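PDB 6ABW: citrate synthase from Metallosphaera sedula, which probably catalyses the condensation of oxaloacetate with acetyl-CoA and water to give citrate and CoA, feeding carbon into the tricarboxylic acid cycle. Local coordinates for residues His61-Gly66 with Arg350-Thr355; Met94-Pro99 with Leu147-Gly152. All blocks are in the same frame, centred on the assembly; numbering follows the deposited sequence.

Interaction 1. Residues His61-Gly66 with Arg350-Thr355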
ATOM      1  N   HIS A  61      -1.623 -21.294 -13.005  1.00 14.04           N
ATOM      2  CA  HIS A  61      -1.371 -22.568 -12.297  1.00 13.32           C
ATOM      3  C   HIS A  61       0.107 -22.827 -12.087  1.00 13.14           C
ATOM      4  O   HIS A  61       0.514 -23.191 -10.996  1.00 13.64           O
ATOM      5  CB  HIS A  61      -2.092 -23.712 -13.042  1.00 14.62           C
ATOM      6  CG  HIS A  61      -2.156 -24.980 -12.267  1.00 16.91           C
ATOM      7  ND1 HIS A  61      -1.051 -25.750 -12.000  1.00 16.38           N
ATOM      8  CD2 HIS A  61      -3.179 -25.524 -11.552  1.00 18.71           C
ATOM      9  CE1 HIS A  61      -1.392 -26.755 -11.211  1.00 18.16           C
ATOM     10  NE2 HIS A  61      -2.678 -26.632 -10.916  1.00 18.01           N
ATOM     11  N   LEU A  62       0.946 -22.559 -13.080  1.00 12.58           N
ATOM     12  CA  LEU A  62       2.381 -22.703 -12.936  1.00 13.12           C
ATOM     13  C   LEU A  62       2.988 -21.839 -11.873  1.00 13.01           C
ATOM     14  O   LEU A  62       3.817 -22.295 -11.099  1.00 14.05           O
ATOM     15  CB  LEU A  62       3.040 -22.411 -14.310  1.00 14.15           C
ATOM     16  CG  LEU A  62       4.537 -22.334 -14.386  1.00 16.84           C
ATOM     17  CD1 LEU A  62       5.092 -23.726 -14.092  1.00 17.01           C
ATOM     18  CD2 LEU A  62       4.920 -21.800 -15.787  1.00 16.63           C
ATOM     19  N   MET A  63       2.614 -20.566 -11.834  1.00 12.88           N
ATOM     20  CA  MET A  63       3.144 -19.657 -10.840  1.00 14.22           C
ATOM     21  C   MET A  63       2.672 -19.938  -9.432  1.00 14.38           C
ATOM     22  O   MET A  63       3.408 -19.790  -8.494  1.00 14.49           O
ATOM     23  CB  MET A  63       2.808 -18.238 -11.216  1.00 17.72           C
ATOM     24  CG  MET A  63       3.484 -17.827 -12.501  1.00 22.59           C
ATOM     25  SD  MET A  63       4.259 -16.233 -12.192  1.00 36.53           S
ATOM     26  CE  MET A  63       5.964 -16.717 -12.502  1.00 40.37           C
ATOM     27  N   LEU A  64       1.443 -20.356  -9.294  1.00 13.66           N
ATOM     28  CA  LEU A  64       0.872 -20.608  -7.952  1.00 15.71           C
ATOM     29  C   LEU A  64       1.184 -22.021  -7.437  1.00 15.71           C
ATOM     30  O   LEU A  64       1.280 -22.204  -6.262  1.00 17.11           O
ATOM     31  CB  LEU A  64      -0.619 -20.371  -7.970  1.00 14.95           C
ATOM     32  CG  LEU A  64      -1.009 -18.932  -8.161  1.00 15.13           C
ATOM     33  CD1 LEU A  64      -2.511 -18.882  -8.172  1.00 17.30           C
ATOM     34  CD2 LEU A  64      -0.477 -18.029  -7.093  1.00 16.22           C
ATOM     35  N   TYR A  65       1.259 -23.003  -8.315  1.00 16.24           N
ATOM     36  CA  TYR A  65       1.402 -24.407  -7.895  1.00 17.43           C
ATOM     37  C   TYR A  65       2.703 -25.049  -8.324  1.00 20.00           C
ATOM     38  O   TYR A  65       2.991 -26.141  -7.842  1.00 21.57           O
ATOM     39  CB  TYR A  65       0.273 -25.250  -8.393  1.00 18.43           C
ATOM     40  CG  TYR A  65      -1.052 -24.885  -7.846  1.00 17.80           C
ATOM     41  CD1 TYR A  65      -1.814 -23.935  -8.459  1.00 18.39           C
ATOM     42  CD2 TYR A  65      -1.570 -25.467  -6.689  1.00 19.72           C
ATOM     43  CE1 TYR A  65      -3.023 -23.543  -7.951  1.00 20.14           C
ATOM     44  CE2 TYR A  65      -2.860 -25.085  -6.209  1.00 21.49           C
ATOM     45  CZ  TYR A  65      -3.564 -24.100  -6.836  1.00 20.60           C
ATOM     46  OH  TYR A  65      -4.857 -23.587  -6.511  1.00 23.89           O
ATOM     47  N   GLY A  66       3.466 -24.411  -9.213  1.00 16.84           N
ATOM     48  CA  GLY A  66       4.819 -24.891  -9.540  1.00 18.74           C
ATOM     49  C   GLY A  66       4.927 -25.782 -10.766  1.00 18.66           C
ATOM     50  O   GLY A  66       6.050 -26.115 -11.141  1.00 21.02           O
ATOM     51  N   ARG A 350       0.482  -8.476 -13.812  1.00  8.46           N
ATOM     52  CA  ARG A 350       1.421  -8.573 -12.713  1.00  9.24           C
ATOM     53  C   ARG A 350       0.755  -8.979 -11.371  1.00  9.16           C
ATOM     54  O   ARG A 350       1.461  -9.459 -10.493  1.00  9.31           O
ATOM     55  CB  ARG A 350       2.241  -7.282 -12.600  1.00  9.52           C
ATOM     56  CG  ARG A 350       3.335  -7.217 -11.547  1.00  9.99           C
ATOM     57  CD  ARG A 350       4.381  -8.305 -11.735  1.00 10.38           C
ATOM     58  NE  ARG A 350       4.947  -8.312 -13.084  1.00 11.11           N
ATOM     59  CZ  ARG A 350       6.079  -7.685 -13.490  1.00 10.74           C
ATOM     60  NH1 ARG A 350       6.887  -7.072 -12.635  1.00 13.19           N
ATOM     61  NH2 ARG A 350       6.450  -7.719 -14.751  1.00 10.05           N
ATOM     62  N   THR A 351      -0.570  -8.901 -11.258  1.00  9.61           N
ATOM     63  CA  THR A 351      -1.219  -9.461 -10.066  1.00 10.73           C
ATOM     64  C   THR A 351      -0.834 -10.919  -9.847  1.00 11.46           C
ATOM     65  O   THR A 351      -0.683 -11.325  -8.687  1.00 11.17           O
ATOM     66  CB  THR A 351      -2.771  -9.350 -10.036  1.00 12.19           C
ATOM     67  OG1 THR A 351      -3.338 -10.066 -11.151  1.00 15.29           O
ATOM     68  CG2 THR A 351      -3.179  -7.901 -10.028  1.00 12.50           C
ATOM     69  N   LEU A 352      -0.501 -11.656 -10.954  1.00 10.31           N
ATOM     70  CA  LEU A 352      -0.100 -13.006 -10.797  1.00 10.38           C
ATOM     71  C   LEU A 352       1.225 -13.093 -10.127  1.00 10.16           C
ATOM     72  O   LEU A 352       1.328 -13.826  -9.149  1.00 11.26           O
ATOM     73  CB  LEU A 352      -0.057 -13.734 -12.117  1.00 11.01           C
ATOM     74  CG  LEU A 352       0.395 -15.188 -12.063  1.00 10.79           C
ATOM     75  CD1 LEU A 352      -0.499 -15.976 -11.113  1.00 11.49           C
ATOM     76  CD2 LEU A 352       0.364 -15.868 -13.466  1.00 11.22           C
ATOM     77  N   GLY A 353       2.214 -12.346 -10.603  1.00  9.58           N
ATOM     78  CA  GLY A 353       3.528 -12.301  -9.954  1.00  8.92           C
ATOM     79  C   GLY A 353       3.505 -11.757  -8.533  1.00  9.64           C
ATOM     80  O   GLY A 353       4.131 -12.335  -7.645  1.00  9.62           O
ATOM     81  N   TRP A 354       2.714 -10.707  -8.276  1.00  8.42           N
ATOM     82  CA  TRP A 354       2.581 -10.198  -6.904  1.00  9.08           C
ATOM     83  C   TRP A 354       2.040 -11.235  -5.911  1.00  9.52           C
ATOM     84  O   TRP A 354       2.639 -11.472  -4.883  1.00  9.46           O
ATOM     85  CB  TRP A 354       1.694  -8.935  -6.879  1.00  8.76           C
ATOM     86  CG  TRP A 354       2.271  -7.731  -7.561  1.00  8.45           C
ATOM     87  CD1 TRP A 354       3.581  -7.398  -7.702  1.00  8.28           C
ATOM     88  CD2 TRP A 354       1.519  -6.660  -8.160  1.00  8.29           C
ATOM     89  NE1 TRP A 354       3.685  -6.198  -8.356  1.00  8.55           N
ATOM     90  CE2 TRP A 354       2.430  -5.710  -8.618  1.00  7.98           C
ATOM     91  CE3 TRP A 354       0.161  -6.406  -8.297  1.00  8.67           C
ATOM     92  CZ2 TRP A 354       2.042  -4.603  -9.311  1.00  8.43           C
ATOM     93  CZ3 TRP A 354      -0.221  -5.284  -8.962  1.00  8.63           C
ATOM     94  CH2 TRP A 354       0.697  -4.390  -9.445  1.00  8.71           C
ATOM     95  N   THR A 355       0.973 -11.894  -6.274  1.00  9.02           N
ATOM     96  CA  THR A 355       0.343 -12.859  -5.403  1.00  9.60           C
ATOM     97  C   THR A 355       1.284 -14.079  -5.238  1.00  9.02           C
ATOM     98  O   THR A 355       1.490 -14.598  -4.105  1.00  9.54           O
ATOM     99  CB  THR A 355      -0.996 -13.332  -5.884  1.00 10.14           C
ATOM    100  OG1 THR A 355      -0.941 -13.901  -7.211  1.00 11.45           O
ATOM    101  CG2 THR A 355      -2.071 -12.282  -5.807  1.00 11.11           C
TER
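Around Met-63 and Leu-352, whose CA atoms lie 7.4 Å apart, two helical segments run nearly parallel, their axes 9.7 Å apart at closest approach and inclined by 12°. The CG of Leu-352 stands anti to the backbone N (chi1 179°), which carries the isobutyl group out toward the side chains of Met-63 and Leu-64, where the bent thioether chain of Met-63 passes across it. Met-63 CG touches Leu-352 CD2 at 3.8 Å, while Met-63 SD rests against Leu-352 CG at 4.0 Å. The other methyl, Leu-352 CD1, approaches Leu-64 CG at 4.2 Å, and one leucine thus meets two consecutive residues. With an alanine in its place, a gap would probably open between the helices, and the Met-63 chain would lose the surface it lies against. One turn on, the methyl Leu-64 CD2 faces Thr-355 OG1 at 4.2 Å, a purely van der Waals approach; that hydroxyl stays with its own helix, near the carbonyl oxygens of Thr-351 and Leu-352. Val-133 of helix 128-151 also packs on Leu-64, and Phe-56, Val-59 and Val-60 also touch Leu-352. This is apolar helix-to-helix packing in the buried interior of the mainly alpha-helical citrate synthase fold, tying helix 56-65 to helix 342-365.

Interaction 2. Residues Met94-Pro99 with Leu147-Gly152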
ATOM      1  N   MET A  94     -17.943   2.381  -6.397  1.00 16.50           N
ATOM      2  CA  MET A  94     -16.788   3.175  -6.010  1.00 17.82           C
ATOM      3  C   MET A  94     -15.934   3.573  -7.166  1.00 15.77           C
ATOM      4  O   MET A  94     -15.508   4.733  -7.266  1.00 16.57           O
ATOM      5  CB  MET A  94     -15.914   2.412  -5.031  1.00 21.33           C
ATOM      6  CG  MET A  94     -16.633   2.294  -3.690  1.00 26.15           C
ATOM      7  SD  MET A  94     -15.677   1.470  -2.371  1.00 33.91           S
ATOM      8  CE  MET A  94     -14.037   1.860  -2.927  1.00 34.82           C
ATOM      9  N   ILE A  95     -15.707   2.642  -8.087  1.00 15.21           N
ATOM     10  CA  ILE A  95     -14.968   2.951  -9.281  1.00 15.47           C
ATOM     11  C   ILE A  95     -15.641   4.118 -10.066  1.00 15.50           C
ATOM     12  O   ILE A  95     -14.964   5.051 -10.566  1.00 15.82           O
ATOM     13  CB  ILE A  95     -14.801   1.695 -10.183  1.00 16.85           C
ATOM     14  CG1 ILE A  95     -13.874   0.658  -9.539  1.00 15.55           C
ATOM     15  CG2 ILE A  95     -14.266   2.087 -11.569  1.00 18.23           C
ATOM     16  CD1 ILE A  95     -14.097  -0.735 -10.141  1.00 14.99           C
ATOM     17  N   TYR A  96     -16.957   4.002 -10.186  1.00 14.23           N
ATOM     18  CA  TYR A  96     -17.743   4.964 -10.948  1.00 15.36           C
ATOM     19  C   TYR A  96     -17.975   6.270 -10.180  1.00 16.84           C
ATOM     20  O   TYR A  96     -18.408   7.235 -10.768  1.00 18.14           O
ATOM     21  CB  TYR A  96     -19.107   4.366 -11.348  1.00 14.89           C
ATOM     22  CG  TYR A  96     -18.987   3.574 -12.622  1.00 15.09           C
ATOM     23  CD1 TYR A  96     -18.534   2.257 -12.591  1.00 14.28           C
ATOM     24  CD2 TYR A  96     -19.311   4.126 -13.829  1.00 16.38           C
ATOM     25  CE1 TYR A  96     -18.399   1.491 -13.746  1.00 16.05           C
ATOM     26  CE2 TYR A  96     -19.205   3.370 -14.999  1.00 17.43           C
ATOM     27  CZ  TYR A  96     -18.725   2.087 -14.951  1.00 16.99           C
ATOM     28  OH  TYR A  96     -18.647   1.362 -16.095  1.00 20.12           O
ATOM     29  N   SER A  97     -17.593   6.358  -8.916  1.00 16.94           N
ATOM     30  CA  SER A  97     -17.766   7.626  -8.199  1.00 20.05           C
ATOM     31  C   SER A  97     -16.479   8.490  -8.164  1.00 20.18           C
ATOM     32  O   SER A  97     -16.538   9.660  -7.811  1.00 18.84           O
ATOM     33  CB  SER A  97     -18.268   7.350  -6.802  1.00 22.44           C
ATOM     34  OG  SER A  97     -17.206   6.908  -6.052  1.00 24.29           O
ATOM     35  N   LEU A  98     -15.336   7.916  -8.551  1.00 14.98           N
ATOM     36  CA  LEU A  98     -14.096   8.704  -8.674  1.00 15.59           C
ATOM     37  C   LEU A  98     -14.170   9.628  -9.888  1.00 16.21           C
ATOM     38  O   LEU A  98     -14.909   9.354 -10.834  1.00 16.43           O
ATOM     39  CB  LEU A  98     -12.913   7.770  -8.723  1.00 15.67           C
ATOM     40  CG  LEU A  98     -12.649   7.009  -7.423  1.00 16.03           C
ATOM     41  CD1 LEU A  98     -11.581   5.924  -7.623  1.00 17.78           C
ATOM     42  CD2 LEU A  98     -12.164   7.976  -6.351  1.00 17.34           C
ATOM     43  N   PRO A  99     -13.452  10.748  -9.870  1.00 15.98           N
ATOM     44  CA  PRO A  99     -13.424  11.593 -11.075  1.00 17.21           C
ATOM     45  C   PRO A  99     -12.955  10.820 -12.283  1.00 17.85           C
ATOM     46  O   PRO A  99     -12.062  10.008 -12.187  1.00 16.04           O
ATOM     47  CB  PRO A  99     -12.426  12.695 -10.763  1.00 18.05           C
ATOM     48  CG  PRO A  99     -12.369  12.715  -9.290  1.00 17.91           C
ATOM     49  CD  PRO A  99     -12.673  11.309  -8.790  1.00 17.02           C
ATOM     50  N   LEU A 147     -11.805   1.002 -17.115  1.00 11.00           N
ATOM     51  CA  LEU A 147     -11.867   1.505 -18.480  1.00 12.05           C
ATOM     52  C   LEU A 147     -13.257   2.086 -18.750  1.00 11.33           C
ATOM     53  O   LEU A 147     -13.407   3.219 -19.325  1.00 11.32           O
ATOM     54  CB  LEU A 147     -11.502   0.385 -19.471  1.00 12.94           C
ATOM     55  CG  LEU A 147     -11.982   0.705 -20.926  1.00 14.63           C
ATOM     56  CD1 LEU A 147     -11.167   1.838 -21.461  1.00 15.07           C
ATOM     57  CD2 LEU A 147     -11.864  -0.567 -21.756  1.00 16.17           C
ATOM     58  N   ARG A 148     -14.260   1.295 -18.384  1.00 11.47           N
ATOM     59  CA  ARG A 148     -15.618   1.658 -18.729  1.00 12.77           C
ATOM     60  C   ARG A 148     -16.113   2.920 -17.974  1.00 12.84           C
ATOM     61  O   ARG A 148     -16.738   3.823 -18.540  1.00 13.98           O
ATOM     62  CB  ARG A 148     -16.500   0.450 -18.577  1.00 14.42           C
ATOM     63  CG  ARG A 148     -16.236  -0.577 -19.673  1.00 14.31           C
ATOM     64  CD  ARG A 148     -17.061  -1.828 -19.458  1.00 16.56           C
ATOM     65  NE  ARG A 148     -18.465  -1.620 -19.813  1.00 17.41           N
ATOM     66  CZ  ARG A 148     -18.958  -1.681 -21.052  1.00 20.75           C
ATOM     67  NH1 ARG A 148     -20.230  -1.412 -21.232  1.00 21.98           N
ATOM     68  NH2 ARG A 148     -18.188  -1.905 -22.126  1.00 23.85           N
ATOM     69  N   ALA A 149     -15.761   3.045 -16.706  1.00 12.24           N
ATOM     70  CA  ALA A 149     -15.957   4.292 -15.991  1.00 12.18           C
ATOM     71  C   ALA A 149     -15.333   5.502 -16.612  1.00 12.32           C
ATOM     72  O   ALA A 149     -15.967   6.565 -16.745  1.00 12.31           O
ATOM     73  CB  ALA A 149     -15.573   4.186 -14.545  1.00 11.22           C
ATOM     74  N   LYS A 150     -14.072   5.370 -17.002  1.00 12.20           N
ATOM     75  CA  LYS A 150     -13.359   6.493 -17.581  1.00 12.93           C
ATOM     76  C   LYS A 150     -13.965   6.889 -18.954  1.00 14.96           C
ATOM     77  O   LYS A 150     -13.990   8.073 -19.284  1.00 16.42           O
ATOM     78  CB  LYS A 150     -11.867   6.208 -17.659  1.00 12.52           C
ATOM     79  CG  LYS A 150     -11.198   6.258 -16.297  1.00 12.62           C
ATOM     80  CD  LYS A 150      -9.700   5.908 -16.376  1.00 13.03           C
ATOM     81  CE  LYS A 150      -8.834   7.021 -16.953  1.00 13.10           C
ATOM     82  NZ  LYS A 150      -8.891   8.370 -16.315  1.00 14.36           N
ATOM     83  N   GLU A 151     -14.497   5.933 -19.662  1.00 14.78           N
ATOM     84  CA  GLU A 151     -15.125   6.134 -20.944  1.00 18.58           C
ATOM     85  C   GLU A 151     -16.621   6.556 -20.793  1.00 21.47           C
ATOM     86  O   GLU A 151     -17.227   6.936 -21.783  1.00 23.08           O
ATOM     87  CB  GLU A 151     -15.046   4.869 -21.758  1.00 22.01           C
ATOM     88  CG  GLU A 151     -13.695   4.369 -22.245  1.00 26.88           C
ATOM     89  CD  GLU A 151     -13.032   5.174 -23.373  1.00 41.44           C
ATOM     90  OE1 GLU A 151     -12.545   6.345 -23.142  1.00 44.27           O
ATOM     91  OE2 GLU A 151     -12.917   4.573 -24.491  1.00 54.47           O
ATOM     92  N   GLY A 152     -17.206   6.476 -19.596  1.00 19.36           N
ATOM     93  CA  GLY A 152     -18.604   6.870 -19.333  1.00 22.81           C
ATOM     94  C   GLY A 152     -19.570   5.843 -19.872  1.00 24.29           C
ATOM     95  O   GLY A 152     -20.652   6.198 -20.271  1.00 23.47           O
TER
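An aromatic-on-alanine contact joins the C-terminal ends of helices 89-97 and 128-151, in a part of the fold that borders the second subunit. Ala-149 supplies the methyl: its CB sits 3.6 Å from the centroid of the Tyr-96 ring and only 7° off the ring normal, a CH-pi contact squarely over one face. The backbone follows the methyl in, with Ala-149 CA 3.5 Å from Tyr-96 CE2, and the CA atoms of the two residues are only 5.4 Å apart. From the residue just before the tyrosine, Ile-95 CG2 reaches the same methyl, Ala-149 CB, at 3.9 Å; it stands anti to the backbone N of Ile-95, the branch that faces the alanine. At the far end of the ring, Tyr-96 OH lies 3.4 Å from Arg-148 CB, a contact with the aliphatic root of that side chain. The hydroxyl is hydrogen-bonded to the carbonyl oxygen of Lys-153, and Arg-148 NE to that of Lys-154, so both polar ends secure the chain just beyond the helix. The contact is thus a CH-pi junction of two helix ends, one closed by Gly-152 in a Schellman motif, within the mainly alpha-helical citrate synthase fold near the subunit interface.

Both contacts are buried and lack any hydrogen bond between their segments, yet they work at different spacings. The centre of interaction 1 is about 13 Å from that of the chain, and it uses branched leucine side chains and a methionine thioether to bridge well-separated helices; interaction 2, its centre about 20 Å out, relies on one methyl and a ring to bring backbones close. Polar groups matter more in 94-99 with 147-152, where Tyr-96 is partly exposed and its hydroxyl bonds to the chain following the helix. Helix 128-151 connects the two: it contributes a segment to interaction 2 and packs on Leu-64 of interaction 1. Interaction 2 is nested within the chain loop closed by interaction 1, and both touch the second subunit.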